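Arginine kinase (Anthopleura japonica, PDB 4RF6) catalyses the reversible transfer of a phosphoryl group from ATP to L-arginine, giving phosphoarginine and ADP, with two phosphagen kinase units in tandem on one chain. Local coordinates at residues H114-L120 with V348-Y352; T130-V134 with V249-L253. All coordinates share one frame; numbering follows the deposited sequence. Where two conformers were deposited one is given.

Interaction 1: residues H114-L120 with V348-Y352; sequences HVKAPDL and VQDMY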
loop_
_atom_site.group_PDB
_atom_site.type_symbol
_atom_site.label_atom_id
_atom_site.label_comp_id
_atom_site.label_asym_id
_atom_site.label_seq_id
_atom_site.Cartn_x
_atom_site.Cartn_y
_atom_site.Cartn_z
ATOM N N HIS A 114 -20.384 -18.244 -0.566
ATOM C CA HIS A 114 -19.911 -19.624 -0.501
ATOM C C HIS A 114 -18.461 -19.686 -0.025
ATOM O O HIS A 114 -17.929 -20.763 0.273
ATOM C CB HIS A 114 -20.049 -20.309 -1.864
ATOM C CG HIS A 114 -21.466 -20.578 -2.266
ATOM N ND1 HIS A 114 -21.798 -21.211 -3.443
ATOM C CD2 HIS A 114 -22.636 -20.304 -1.640
ATOM C CE1 HIS A 114 -23.113 -21.310 -3.532
ATOM N NE2 HIS A 114 -23.644 -20.769 -2.450
ATOM N N VAL A 115 -17.827 -18.517 0.042
ATOM C CA VAL A 115 -16.454 -18.413 0.523
ATOM C C VAL A 115 -16.435 -18.109 2.019
ATOM O O VAL A 115 -17.141 -17.219 2.491
ATOM C CB VAL A 115 -15.660 -17.337 -0.258
ATOM C CG1 VAL A 115 -14.369 -16.976 0.465
ATOM C CG2 VAL A 115 -15.371 -17.818 -1.680
ATOM N N LYS A 116 -15.636 -18.864 2.762
ATOM C CA LYS A 116 -15.492 -18.636 4.193
ATOM C C LYS A 116 -14.084 -18.115 4.441
ATOM O O LYS A 116 -13.126 -18.889 4.492
ATOM C CB LYS A 116 -15.735 -19.933 4.967
ATOM C CG LYS A 116 -17.037 -20.643 4.594
ATOM C CD LYS A 116 -18.235 -19.707 4.734
ATOM C CE LYS A 116 -19.568 -20.451 4.628
ATOM N NZ LYS A 116 -19.959 -20.761 3.222
ATOM N N ALA A 117 -13.957 -16.799 4.577
ATOM C CA ALA A 117 -12.636 -16.181 4.666
ATOM C C ALA A 117 -12.558 -15.049 5.679
ATOM O O ALA A 117 -12.553 -13.873 5.303
ATOM C CB ALA A 117 -12.201 -15.684 3.297
ATOM N N PRO A 118 -12.490 -15.394 6.972
ATOM C CA PRO A 118 -12.230 -14.373 7.990
ATOM C C PRO A 118 -10.865 -13.738 7.733
ATOM O O PRO A 118 -9.912 -14.480 7.484
ATOM C CB PRO A 118 -12.179 -15.181 9.289
ATOM C CG PRO A 118 -12.923 -16.446 8.998
ATOM C CD PRO A 118 -12.677 -16.737 7.551
ATOM N N ASP A 119 -10.773 -12.410 7.799
ATOM C CA ASP A 119 -9.546 -11.689 7.435
ATOM C C ASP A 119 -8.281 -12.257 8.095
ATOM O O ASP A 119 -8.156 -12.259 9.322
ATOM C CB ASP A 119 -9.693 -10.195 7.746
ATOM C CG ASP A 119 -8.660 -9.341 7.023
ATOM O OD1 ASP A 119 -8.002 -9.853 6.089
ATOM O OD2 ASP A 119 -8.519 -8.156 7.386
ATOM N N LEU A 120 -7.353 -12.738 7.270
ATOM C CA LEU A 120 -6.166 -13.457 7.748
ATOM C C LEU A 120 -5.207 -12.610 8.576
ATOM O O LEU A 120 -4.685 -13.068 9.597
ATOM C CB LEU A 120 -5.392 -14.060 6.569
ATOM C CG LEU A 120 -6.010 -15.284 5.907
ATOM C CD1 LEU A 120 -5.234 -15.714 4.670
ATOM C CD2 LEU A 120 -6.096 -16.422 6.909
ATOM N N VAL A 348 -10.731 -19.168 -4.913
ATOM C CA VAL A 348 -10.546 -18.240 -3.796
ATOM C C VAL A 348 -10.340 -18.970 -2.464
ATOM O O VAL A 348 -9.495 -18.578 -1.651
ATOM C CB VAL A 348 -11.730 -17.255 -3.684
ATOM C CG1 VAL A 348 -11.602 -16.399 -2.448
ATOM C CG2 VAL A 348 -11.820 -16.373 -4.934
ATOM N N GLN A 349 -11.109 -20.030 -2.238
ATOM C CA GLN A 349 -11.006 -20.765 -0.980
ATOM C C GLN A 349 -9.655 -21.468 -0.872
ATOM O O GLN A 349 -9.032 -21.467 0.195
ATOM C CB GLN A 349 -12.143 -21.779 -0.839
ATOM C CG GLN A 349 -12.390 -22.239 0.601
ATOM C CD GLN A 349 -12.909 -21.119 1.493
ATOM O OE1 GLN A 349 -14.056 -20.691 1.368
ATOM N NE2 GLN A 349 -12.060 -20.630 2.387
ATOM N N ASP A 350 -9.198 -22.059 -1.977
ATOM C CA ASP A 350 -7.868 -22.671 -2.014
ATOM C C ASP A 350 -6.801 -21.609 -1.754
ATOM O O ASP A 350 -5.818 -21.849 -1.051
ATOM C CB ASP A 350 -7.602 -23.329 -3.371
ATOM C CG ASP A 350 -8.401 -24.599 -3.579
ATOM O OD1 ASP A 350 -8.999 -25.088 -2.599
ATOM O OD2 ASP A 350 -8.417 -25.105 -4.728
ATOM N N MET A 351 -7.014 -20.435 -2.337
ATOM C CA MET A 351 -6.096 -19.313 -2.200
ATOM C C MET A 351 -6.006 -18.894 -0.746
ATOM O O MET A 351 -4.920 -18.655 -0.209
ATOM C CB MET A 351 -6.610 -18.130 -3.011
ATOM C CG MET A 351 -5.522 -17.213 -3.470
ATOM S SD MET A 351 -4.518 -18.083 -4.683
ATOM C CE MET A 351 -2.933 -17.415 -4.228
ATOM N N TYR A 352 -7.171 -18.795 -0.117
ATOM C CA TYR A 352 -7.272 -18.417 1.283
ATOM C C TYR A 352 -6.656 -19.482 2.191
ATOM O O TYR A 352 -5.850 -19.169 3.075
ATOM C CB TYR A 352 -8.745 -18.204 1.649
ATOM C CG TYR A 352 -8.969 -17.872 3.102
ATOM C CD1 TYR A 352 -8.835 -16.569 3.562
ATOM C CD2 TYR A 352 -9.313 -18.860 4.019
ATOM C CE1 TYR A 352 -9.040 -16.258 4.891
ATOM C CE2 TYR A 352 -9.510 -18.555 5.358
ATOM C CZ TYR A 352 -9.371 -17.253 5.783
ATOM O OH TYR A 352 -9.565 -16.938 7.109
#
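The ring of Tyr352 lies between Ala117 and Leu120 and buries more surface than any other residue here. Over one face sits Ala117, whose CA is 3.7 Å from the Tyr352 ring centroid and close to the ring normal, a CH-pi contact; its methyl group covers the CD1 side of the same ring. Leu120 approaches obliquely, with its CG 3.3 Å from Tyr352 CE1 and its CD2 branch near CZ and OH. The first side-chain torsion of Tyr352 turns CG away from the backbone N, which sends the phenol out from helix 344-370 across the chain at 117-118. One turn back, Val348 CG1 rests 4.1 Å from Val115 CG1, the two valines crossing at about a right angle.

Outward from this centre the contact turns polar. Tyr352 OH donates to Pro118 O over 2.5 Å, a short bond lying in the carbonyl plane on a lone pair, with the oxygen at the ring's edge. Gln349 faces Lys116 with both ends of its amide: Lys116 N gives its hydrogen to Gln349 OE1 (2.8 Å, 169° at the hydrogen), and Gln349 NE2 returns one to Lys116 O at 2.9 Å. The first bond follows a lone pair of the amide oxygen; in the second, NE2 stands 44° out of the Lys116 carbonyl plane. A bend at chi2 (66°) brings the amide round to the loop.

Segment 114-120, part of the connection from helix 86-96 to strand 127-136, is thus laid on helix 344-370 of the catalytic domain. The paired bonds, with a weak one from NE2 to Asp353, restrict rotation of the Gln349 amide. Together with the tyrosine bond they hold the loop's main chain, in addition to the packing of Val115, Ala117 and Leu120.

Interaction 2: residues T130-V134 with V249-L253; sequences TRIRV and VFSRL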
loop_
_atom_site.group_PDB
_atom_site.type_symbol
_atom_site.label_atom_id
_atom_site.label_comp_id
_atom_site.label_asym_id
_atom_site.label_seq_id
_atom_site.Cartn_x
_atom_site.Cartn_y
_atom_site.Cartn_z
ATOM N N THR A 130 -3.668 -8.009 -1.999
ATOM C CA THR A 130 -4.552 -9.052 -2.491
ATOM C C THR A 130 -5.208 -8.557 -3.779
ATOM O O THR A 130 -5.595 -7.386 -3.871
ATOM C CB THR A 130 -5.623 -9.391 -1.438
ATOM O OG1 THR A 130 -4.989 -9.932 -0.269
ATOM C CG2 THR A 130 -6.623 -10.406 -1.980
ATOM N N ARG A 131 -5.317 -9.438 -4.771
ATOM C CA ARG A 131 -5.807 -9.055 -6.094
ATOM C C ARG A 131 -6.549 -10.221 -6.733
ATOM O O ARG A 131 -6.068 -11.357 -6.705
ATOM C CB ARG A 131 -4.622 -8.642 -6.984
ATOM C CG ARG A 131 -4.979 -8.199 -8.396
ATOM C CD ARG A 131 -3.708 -7.830 -9.166
ATOM N NE ARG A 131 -3.963 -7.384 -10.538
ATOM C CZ ARG A 131 -4.064 -8.192 -11.594
ATOM N NH1 ARG A 131 -4.288 -7.681 -12.793
ATOM N NH2 ARG A 131 -3.949 -9.506 -11.458
ATOM N N ILE A 132 -7.730 -9.951 -7.285
ATOM C CA ILE A 132 -8.455 -10.968 -8.038
ATOM C C ILE A 132 -8.933 -10.384 -9.362
ATOM O O ILE A 132 -9.550 -9.313 -9.406
ATOM C CB ILE A 132 -9.646 -11.563 -7.253
ATOM C CG1 ILE A 132 -9.203 -12.030 -5.864
ATOM C CG2 ILE A 132 -10.254 -12.725 -8.027
ATOM C CD1 ILE A 132 -10.321 -12.623 -5.019
ATOM N N ARG A 133 -8.624 -11.093 -10.438
ATOM C CA ARG A 133 -8.950 -10.653 -11.788
ATOM C C ARG A 133 -9.715 -11.746 -12.515
ATOM O O ARG A 133 -9.407 -12.919 -12.354
ATOM C CB ARG A 133 -7.658 -10.355 -12.543
ATOM C CG ARG A 133 -7.827 -10.091 -14.027
ATOM C CD ARG A 133 -6.787 -10.863 -14.823
ATOM N NE ARG A 133 -7.344 -12.048 -15.472
ATOM C CZ ARG A 133 -6.620 -13.062 -15.938
ATOM N NH1 ARG A 133 -7.219 -14.091 -16.518
ATOM N NH2 ARG A 133 -5.300 -13.052 -15.817
ATOM N N VAL A 134 -10.720 -11.360 -13.300
ATOM C CA VAL A 134 -11.422 -12.301 -14.168
ATOM C C VAL A 134 -11.590 -11.700 -15.560
ATOM O O VAL A 134 -11.752 -10.487 -15.715
ATOM C CB VAL A 134 -12.806 -12.728 -13.620
ATOM C CG1 VAL A 134 -12.652 -13.628 -12.398
ATOM C CG2 VAL A 134 -13.654 -11.505 -13.296
ATOM N N VAL A 249 -12.379 -8.516 -1.112
ATOM C CA VAL A 249 -11.973 -8.317 -2.504
ATOM C C VAL A 249 -12.857 -9.123 -3.463
ATOM O O VAL A 249 -13.276 -8.623 -4.509
ATOM C CB VAL A 249 -10.498 -8.706 -2.722
ATOM C CG1 VAL A 249 -10.169 -8.782 -4.214
ATOM C CG2 VAL A 249 -9.564 -7.729 -2.022
ATOM N N PHE A 250 -13.127 -10.372 -3.100
ATOM C CA PHE A 250 -13.937 -11.253 -3.932
ATOM C C PHE A 250 -15.402 -10.841 -3.902
ATOM O O PHE A 250 -16.110 -10.952 -4.907
ATOM C CB PHE A 250 -13.784 -12.708 -3.487
ATOM C CG PHE A 250 -14.420 -13.698 -4.425
ATOM C CD1 PHE A 250 -14.099 -13.695 -5.777
ATOM C CD2 PHE A 250 -15.328 -14.637 -3.955
ATOM C CE1 PHE A 250 -14.683 -14.605 -6.650
ATOM C CE2 PHE A 250 -15.916 -15.555 -4.816
ATOM C CZ PHE A 250 -15.592 -15.540 -6.167
ATOM N N SER A 251 -15.854 -10.368 -2.744
ATOM C CA SER A 251 -17.217 -9.857 -2.606
ATOM C C SER A 251 -17.458 -8.687 -3.563
ATOM O O SER A 251 -18.451 -8.665 -4.294
ATOM C CB SER A 251 -17.481 -9.428 -1.157
ATOM O OG SER A 251 -18.747 -8.821 -1.025
ATOM N N ARG A 252 -16.539 -7.722 -3.545
ATOM C CA ARG A 252 -16.599 -6.554 -4.417
ATOM C C ARG A 252 -16.550 -6.975 -5.886
ATOM O O ARG A 252 -17.304 -6.456 -6.717
ATOM C CB ARG A 252 -15.451 -5.591 -4.081
ATOM C CG ARG A 252 -15.391 -4.329 -4.937
ATOM C CD ARG A 252 -14.461 -3.280 -4.329
ATOM N NE ARG A 252 -13.080 -3.751 -4.229
ATOM C CZ ARG A 252 -12.456 -4.025 -3.085
ATOM N NH1 ARG A 252 -13.082 -3.872 -1.926
ATOM N NH2 ARG A 252 -11.199 -4.446 -3.100
ATOM N N LEU A 253 -15.675 -7.930 -6.199
ATOM C CA LEU A 253 -15.581 -8.453 -7.559
ATOM C C LEU A 253 -16.916 -9.039 -8.001
ATOM O O LEU A 253 -17.454 -8.671 -9.052
ATOM C CB LEU A 253 -14.493 -9.523 -7.664
ATOM C CG LEU A 253 -14.338 -10.126 -9.061
ATOM C CD1 LEU A 253 -13.961 -9.049 -10.063
ATOM C CD2 LEU A 253 -13.315 -11.255 -9.081
#
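Ile132 lies over the first turn of the 249-253 segment and spreads its branches among three helix residues. Its CG1 rests on Val249 CG1, and its CD1 ends 3.8 Å from Phe250 CB. On the other branch, Ile132 CG2 meets Leu253 CD2 at 3.6 Å. The torsions divide the work: CG1 is anti to the carbonyl carbon (chi1 -51°) and the chain is extended beyond it, which carries CD1 to Phe250, while CG2 is directed at Leu253.

Ile132 is flanked by Thr130 and Val134, the alternate residues on the same side of the strand. The methyl of Thr130, CG2, reaches Val249 CG2 at 4.0 Å, its hydroxyl being hydrogen-bonded to Gly243 O. Val134 and Leu253 extend toward each other tip to tip, Val134 CG2 standing 4.1 Å from Leu253 CD1. Val249 and Leu253, four residues apart and both directed toward the strand, form a ridge along the helix; the 28° between the short axes and their 8.8 Å closest approach are consistent with this. All six touching residues are buried, and the contact across the segments is wholly apolar.

Arg131 and Arg133 point their CB atoms away from the helix, to the other side of the sheet; both fall in the predicted ATP-binding segment. One strand thus serves two environments, with Thr130, Ile132 and Val134 under the helix and arginines on the face where the nucleotide probably binds. A helix packed against the back of a large antiparallel sheet, with strand 127-136 centrally placed in it, is the architecture of the phosphagen kinase catalytic domain.

In the fold
The two interactions meet directly, their centres about 12 Å apart. Phe250 of interaction 2 packs on Val115 and Val348 of interaction 1 (Val348 CG2 to Phe250 CD1, 3.6 Å), and Ile132 also touches Val348, so helices 246-264 and 344-370 and strand 127-136 share one apolar layer. Interaction 2 is core: every touching residue is buried, and strand and helix meet through apolar groups alone. Interaction 1 is only partly buried and joins a loop to helix 344-370, combining a ring-centred apolar patch with side-chain bonds to loop main chain. The difference fits their places: strand backbone groups pair with neighbouring strands, whereas the irregular loop draws on Gln349 and Tyr352.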